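Local coordinates for putative general stress protein 26 (Jannaschia sp., PDB 2QEA) that is of unproven function but probably binds a flavin cofactor and may act as an oxidoreductase in the stress response, at residues L54-V58 with T83-S87; L5-F9 with E125-T129. All blocks are in the same frame, centred on the assembly; numbering follows the deposited sequence.

Interaction 1: residues L54-V58 with T83-S87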
ATOM      1  N   LEU A  54       5.314   6.693 -16.055  1.00 47.71           N
ATOM      2  CA  LEU A  54       4.029   6.005 -16.301  1.00 48.11           C
ATOM      3  C   LEU A  54       3.334   6.508 -17.576  1.00 48.17           C
ATOM      4  O   LEU A  54       2.771   5.704 -18.323  1.00 48.40           O
ATOM      5  CB  LEU A  54       3.071   6.136 -15.103  1.00 47.92           C
ATOM      6  CG  LEU A  54       3.447   5.423 -13.804  1.00 48.37           C
ATOM      7  CD1 LEU A  54       2.481   5.815 -12.695  1.00 49.72           C
ATOM      8  CD2 LEU A  54       3.479   3.906 -13.986  1.00 48.12           C
ATOM      9  N   ALA A  55       3.379   7.825 -17.809  1.00 48.08           N
ATOM     10  CA  ALA A  55       2.795   8.446 -19.010  1.00 48.07           C
ATOM     11  C   ALA A  55       3.543   8.004 -20.270  1.00 47.93           C
ATOM     12  O   ALA A  55       2.922   7.541 -21.231  1.00 47.54           O
ATOM     13  CB  ALA A  55       2.802   9.968 -18.899  1.00 48.14           C
ATOM     14  N   LYS A  56       4.870   8.142 -20.245  1.00 47.93           N
ATOM     15  CA  LYS A  56       5.731   7.716 -21.366  1.00 48.12           C
ATOM     16  C   LYS A  56       5.681   6.200 -21.608  1.00 47.76           C
ATOM     17  O   LYS A  56       5.768   5.762 -22.754  1.00 47.84           O
ATOM     18  CB  LYS A  56       7.186   8.172 -21.164  1.00 48.10           C
ATOM     19  CG  LYS A  56       7.374   9.692 -21.203  1.00 48.38           C
ATOM     20  CD  LYS A  56       8.843  10.125 -21.124  1.00 49.17           C
ATOM     21  CE  LYS A  56       9.511   9.751 -19.800  1.00 52.29           C
ATOM     22  NZ  LYS A  56      10.882  10.330 -19.686  1.00 53.78           N
ATOM     23  N   GLY A  57       5.539   5.418 -20.534  1.00 48.23           N
ATOM     24  CA  GLY A  57       5.439   3.956 -20.615  1.00 48.20           C
ATOM     25  C   GLY A  57       4.206   3.431 -21.338  1.00 48.59           C
ATOM     26  O   GLY A  57       4.268   2.370 -21.961  1.00 49.24           O
ATOM     27  N   VAL A  58       3.094   4.171 -21.245  1.00 48.67           N
ATOM     28  CA  VAL A  58       1.819   3.824 -21.903  1.00 48.38           C
ATOM     29  C   VAL A  58       1.490   4.713 -23.125  1.00 48.55           C
ATOM     30  O   VAL A  58       0.356   4.677 -23.617  1.00 48.44           O
ATOM     31  CB  VAL A  58       0.630   3.855 -20.884  1.00 48.67           C
ATOM     32  CG1 VAL A  58       0.913   2.931 -19.706  1.00 47.92           C
ATOM     33  CG2 VAL A  58       0.332   5.279 -20.398  1.00 47.72           C
ATOM     34  N   THR A  83      -4.325  -3.674 -16.606  1.00 47.69           N
ATOM     35  CA  THR A  83      -3.817  -3.004 -17.805  1.00 47.89           C
ATOM     36  C   THR A  83      -3.895  -1.487 -17.611  1.00 48.21           C
ATOM     37  O   THR A  83      -4.973  -0.969 -17.311  1.00 49.02           O
ATOM     38  CB  THR A  83      -4.659  -3.388 -19.041  1.00 47.84           C
ATOM     39  OG1 THR A  83      -4.707  -4.816 -19.167  1.00 49.80           O
ATOM     40  CG2 THR A  83      -4.075  -2.785 -20.321  1.00 47.91           C
ATOM     41  N   LEU A  84      -2.762  -0.798 -17.777  1.00 47.89           N
ATOM     42  CA  LEU A  84      -2.681   0.669 -17.687  1.00 47.73           C
ATOM     43  C   LEU A  84      -2.600   1.226 -19.112  1.00 48.07           C
ATOM     44  O   LEU A  84      -1.915   0.655 -19.964  1.00 47.66           O
ATOM     45  CB  LEU A  84      -1.455   1.105 -16.878  1.00 47.34           C
ATOM     46  CG  LEU A  84      -1.323   2.589 -16.515  1.00 47.51           C
ATOM     47  CD1 LEU A  84      -2.448   3.031 -15.587  1.00 44.45           C
ATOM     48  CD2 LEU A  84       0.027   2.859 -15.864  1.00 46.96           C
ATOM     49  N   GLU A  85      -3.293   2.341 -19.356  1.00 48.54           N
ATOM     50  CA  GLU A  85      -3.321   2.982 -20.677  1.00 48.83           C
ATOM     51  C   GLU A  85      -3.711   4.457 -20.630  1.00 49.08           C
ATOM     52  O   GLU A  85      -4.261   4.925 -19.629  1.00 48.62           O
ATOM     53  CB  GLU A  85      -4.315   2.247 -21.593  1.00 48.56           C
ATOM     54  CG  GLU A  85      -5.763   2.213 -21.077  1.00 49.61           C
ATOM     55  CD  GLU A  85      -6.702   1.434 -21.982  1.00 49.44           C
ATOM     56  OE1 GLU A  85      -6.724   1.700 -23.203  1.00 50.88           O
ATOM     57  OE2 GLU A  85      -7.447   0.577 -21.462  1.00 50.95           O
ATOM     58  N   ARG A  86      -3.422   5.158 -21.732  1.00 49.61           N
ATOM     59  CA  ARG A  86      -3.784   6.563 -21.939  0.50 49.76           C
ATOM     60  C   ARG A  86      -5.301   6.609 -22.174  1.00 49.70           C
ATOM     61  O   ARG A  86      -5.845   5.684 -22.786  1.00 49.77           O
ATOM     62  CB  ARG A  86      -3.090   7.098 -23.210  0.50 50.21           C
ATOM     63  CG  ARG A  86      -2.785   8.595 -23.257  0.50 51.06           C
ATOM     64  CD  ARG A  86      -1.442   8.908 -22.599  0.50 52.10           C
ATOM     65  NE  ARG A  86      -0.886  10.192 -23.036  0.50 52.47           N
ATOM     66  CZ  ARG A  86       0.345  10.644 -22.759  0.50 51.07           C
ATOM     67  NH1 ARG A  86       1.199   9.938 -22.009  0.50 50.58           N
ATOM     68  NH2 ARG A  86       0.731  11.825 -23.239  0.50 50.93           N
ATOM     69  N   SER A  87      -5.958   7.683 -21.741  1.00 49.88           N
ATOM     70  CA  SER A  87      -7.386   7.879 -21.988  1.00 49.56           C
ATOM     71  C   SER A  87      -7.611   9.312 -22.464  1.00 50.17           C
ATOM     72  O   SER A  87      -7.111  10.252 -21.839  1.00 50.57           O
ATOM     73  CB  SER A  87      -8.213   7.608 -20.737  1.00 49.23           C
ATOM     74  OG  SER A  87      -9.595   7.695 -21.039  1.00 47.38           O
TER
HETATM   75  O   HOH W   1      -2.131   3.594 -23.705  1.00 43.04           O
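Val58, Arg86 and Leu84 carry most of this contact, in which the C-terminal end of a short helix meets a strand, with 283 Å² buried in all. Val58 is the first residue to leave helical geometry (phi/psi -107/14), and its CA lies 5.4 Å from the CA of Glu85, the nearest such pair. Its CA-to-CB bond points at the strand: Val58 CG1 packs 3.9 Å from Leu84 CG and Val58 CG2 lies 4.0 Å from Arg86 N. A water joins the two backbones, donating to Val58 O at 2.7 Å and accepting from Arg86 N at 2.8 Å. The CA-to-CB bond of Arg86 runs sideways to the helix, but the long side chain reaches Ala55, whose O lies at the guanidinium edge, 3.1 Å from Arg86 NH1, and whose CB is 3.5 Å from Arg86 NH1. Leu84 also points at the helix, with Leu84 CD2 4.1 Å from Leu54 CD2. Helix 53-57 thus packs its apolar side on the curled antiparallel sheet, consistent with the split beta-barrel of flavin-binding relatives: besides strand 76-87, Leu54 and Val58 reach Leu117 on strand 114-129 and Ile23 on strand 19-23, while Leu84 touches Leu21.

Interaction 2: residues L5-F9 with E125-T129; sequences LTHEF and EISIT
Helix 5-9 crosses strand 125-129 at 76° between N-to-C directions, with the short axes 9.4 Å apart at closest approach. The helix keeps regular phi/psi values near -65/-42 and an i to i+4 bond, Phe9 N to Leu5 O at 3.1 Å; the strand is extended (Ile126 -115/138, Ile128 -119/120). The nearest CA atoms, those of Phe9 and Ile128, are 7.6 Å apart. No hydrogen bond links the segments, and side chains account for most of the 285 Å² buried. Strand alternation directs Ile126 (chi1 m, chi2 t) and Ile128 (m, m) at the helix, whereas Ser127 faces away. The CA-to-CB bond of Leu5 (t, t) is sideways, but its branch meets the strand, with Leu5 CD2 3.5 Å from Ile126 CG2 and Leu5 CG 4.2 Å from Ile128 CG1. Phe9 (chi1 t, chi2 85°) brings CD1 to 3.9 Å from Ile126 CD1. Glu8 (t, p), whose CA-to-CB bond points toward the strand, lays its CG 3.8 Å from Ile128 CG2, while its carboxylate forms a salt bridge with Arg12. This apolar helix-on-sheet packing lies on one side of the curled sheet: helix 2-13 also places Leu5 on Ala156 of strand 153-159 and Phe9 on Leu76 and Leu80 of strand 76-87; on the reverse face of strand 114-129, Ser127 meets Pro31 of the second subunit.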
ATOM      1  N   LEU A   5     -17.568  -9.761  -2.661  1.00 58.30           N
ATOM      2  CA  LEU A   5     -16.244  -9.233  -2.283  1.00 57.17           C
ATOM      3  C   LEU A   5     -15.736  -8.240  -3.348  1.00 56.00           C
ATOM      4  O   LEU A   5     -15.052  -7.273  -3.002  1.00 55.70           O
ATOM      5  CB  LEU A   5     -15.246 -10.380  -2.036  1.00 57.59           C
ATOM      6  CG  LEU A   5     -13.917 -10.082  -1.318  1.00 58.14           C
ATOM      7  CD1 LEU A   5     -13.343 -11.344  -0.680  1.00 59.45           C
ATOM      8  CD2 LEU A   5     -12.885  -9.442  -2.232  1.00 60.35           C
ATOM      9  N   THR A   6     -16.074  -8.481  -4.624  1.00 54.79           N
ATOM     10  CA  THR A   6     -15.728  -7.575  -5.734  1.00 54.06           C
ATOM     11  C   THR A   6     -16.487  -6.247  -5.601  1.00 52.99           C
ATOM     12  O   THR A   6     -15.884  -5.184  -5.743  1.00 52.37           O
ATOM     13  CB  THR A   6     -16.056  -8.182  -7.127  1.00 54.06           C
ATOM     14  OG1 THR A   6     -15.535  -9.511  -7.218  1.00 54.79           O
ATOM     15  CG2 THR A   6     -15.462  -7.327  -8.245  1.00 54.58           C
ATOM     16  N   HIS A   7     -17.802  -6.323  -5.355  1.00 52.02           N
ATOM     17  CA  HIS A   7     -18.642  -5.123  -5.147  1.00 51.40           C
ATOM     18  C   HIS A   7     -18.126  -4.266  -3.983  1.00 49.87           C
ATOM     19  O   HIS A   7     -18.069  -3.044  -4.105  1.00 49.09           O
ATOM     20  CB  HIS A   7     -20.123  -5.477  -4.914  1.00 51.64           C
ATOM     21  CG  HIS A   7     -20.848  -5.924  -6.148  1.00 55.08           C
ATOM     22  ND1 HIS A   7     -21.224  -7.233  -6.362  1.00 58.59           N
ATOM     23  CD2 HIS A   7     -21.273  -5.230  -7.231  1.00 57.35           C
ATOM     24  CE1 HIS A   7     -21.847  -7.328  -7.524  1.00 57.37           C
ATOM     25  NE2 HIS A   7     -21.889  -6.126  -8.071  1.00 58.49           N
ATOM     26  N   GLU A   8     -17.735  -4.922  -2.888  1.00 48.64           N
ATOM     27  CA  GLU A   8     -17.194  -4.246  -1.696  1.00 48.06           C
ATOM     28  C   GLU A   8     -15.824  -3.593  -1.942  1.00 47.43           C
ATOM     29  O   GLU A   8     -15.502  -2.593  -1.293  1.00 47.01           O
ATOM     30  CB  GLU A   8     -17.119  -5.225  -0.509  1.00 48.25           C
ATOM     31  CG  GLU A   8     -16.828  -4.605   0.872  1.00 48.32           C
ATOM     32  CD  GLU A   8     -17.914  -3.659   1.378  1.00 48.23           C
ATOM     33  OE1 GLU A   8     -19.014  -3.595   0.793  1.00 43.75           O
ATOM     34  OE2 GLU A   8     -17.678  -2.979   2.393  1.00 51.40           O
ATOM     35  N   PHE A   9     -15.020  -4.169  -2.843  1.00 47.04           N
ATOM     36  CA  PHE A   9     -13.732  -3.580  -3.244  1.00 46.51           C
ATOM     37  C   PHE A   9     -13.969  -2.195  -3.875  1.00 46.07           C
ATOM     38  O   PHE A   9     -13.359  -1.211  -3.448  1.00 46.34           O
ATOM     39  CB  PHE A   9     -12.942  -4.513  -4.192  1.00 46.91           C
ATOM     40  CG  PHE A   9     -11.818  -3.830  -4.931  1.00 47.17           C
ATOM     41  CD1 PHE A   9     -10.563  -3.679  -4.340  1.00 47.83           C
ATOM     42  CD2 PHE A   9     -12.024  -3.323  -6.222  1.00 46.50           C
ATOM     43  CE1 PHE A   9      -9.522  -3.038  -5.027  1.00 49.79           C
ATOM     44  CE2 PHE A   9     -10.999  -2.676  -6.914  1.00 48.22           C
ATOM     45  CZ  PHE A   9      -9.745  -2.535  -6.320  1.00 49.48           C
ATOM     46  N   GLU A 125      -5.601 -10.430  -5.264  1.00 50.31           N
ATOM     47  CA  GLU A 125      -5.864 -10.999  -3.944  1.00 51.53           C
ATOM     48  C   GLU A 125      -6.273  -9.821  -3.070  1.00 51.65           C
ATOM     49  O   GLU A 125      -5.454  -8.936  -2.812  1.00 52.31           O
ATOM     50  CB  GLU A 125      -4.651 -11.743  -3.382  1.00 51.47           C
ATOM     51  CG  GLU A 125      -4.996 -12.579  -2.139  1.00 52.44           C
ATOM     52  CD  GLU A 125      -3.905 -13.554  -1.696  1.00 53.59           C
ATOM     53  OE1 GLU A 125      -2.908 -13.762  -2.425  1.00 55.64           O
ATOM     54  OE2 GLU A 125      -4.065 -14.139  -0.600  1.00 58.79           O
ATOM     55  N   ILE A 126      -7.540  -9.821  -2.639  1.00 51.11           N
ATOM     56  CA  ILE A 126      -8.164  -8.732  -1.883  1.00 50.90           C
ATOM     57  C   ILE A 126      -8.543  -9.161  -0.465  1.00 50.49           C
ATOM     58  O   ILE A 126      -9.059 -10.260  -0.280  1.00 50.53           O
ATOM     59  CB  ILE A 126      -9.482  -8.276  -2.601  1.00 51.28           C
ATOM     60  CG1 ILE A 126      -9.203  -7.793  -4.034  1.00 51.56           C
ATOM     61  CG2 ILE A 126     -10.207  -7.174  -1.812  1.00 49.54           C
ATOM     62  CD1 ILE A 126     -10.461  -7.512  -4.838  1.00 51.56           C
ATOM     63  N   SER A 127      -8.284  -8.288   0.515  1.00 50.47           N
ATOM     64  CA  SER A 127      -8.703  -8.476   1.912  1.00 50.76           C
ATOM     65  C   SER A 127      -9.610  -7.303   2.306  1.00 50.71           C
ATOM     66  O   SER A 127      -9.288  -6.144   2.028  1.00 50.28           O
ATOM     67  CB  SER A 127      -7.521  -8.556   2.872  1.00 50.65           C
ATOM     68  OG  SER A 127      -6.739  -9.704   2.625  1.00 53.98           O
ATOM     69  N   ILE A 128     -10.744  -7.633   2.924  1.00 51.12           N
ATOM     70  CA  ILE A 128     -11.747  -6.683   3.402  1.00 51.66           C
ATOM     71  C   ILE A 128     -11.831  -6.908   4.913  1.00 51.78           C
ATOM     72  O   ILE A 128     -12.119  -8.030   5.327  1.00 51.47           O
ATOM     73  CB  ILE A 128     -13.120  -6.978   2.730  1.00 51.97           C
ATOM     74  CG1 ILE A 128     -13.050  -6.813   1.204  1.00 54.13           C
ATOM     75  CG2 ILE A 128     -14.224  -6.094   3.273  1.00 53.12           C
ATOM     76  CD1 ILE A 128     -12.725  -5.412   0.726  1.00 54.28           C
ATOM     77  N   THR A 129     -11.554  -5.877   5.721  1.00 52.50           N
ATOM     78  CA  THR A 129     -11.597  -5.978   7.201  1.00 53.60           C
ATOM     79  C   THR A 129     -12.413  -4.862   7.850  1.00 55.25           C
ATOM     80  O   THR A 129     -12.682  -3.835   7.236  1.00 55.00           O
ATOM     81  CB  THR A 129     -10.180  -5.947   7.838  1.00 53.41           C
ATOM     82  OG1 THR A 129      -9.617  -4.633   7.734  1.00 53.65           O
ATOM     83  CG2 THR A 129      -9.251  -6.970   7.184  1.00 52.76           C
TER

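Interactions 1 and 2 both set a helix against the same antiparallel sheet, using its adjacent strands 76-87 and 114-129, but do not touch: their centres are 25 Å apart, on opposite sides of the chain's centre, and their nearest atoms about 12 Å apart. Along the chain, interaction 1 is nested within the loop that interaction 2 closes between the N-terminal helix and strand 114-129. That strand serves both regions, with Leu117 touching Leu54 and Val58 of interaction 1 and Ile126 and Ile128 within interaction 2. Interaction 2 is near bound calcium: the Glu8 side chain lies about 8 Å from an ion, and Asp11 and Glu14 contribute to calcium sites.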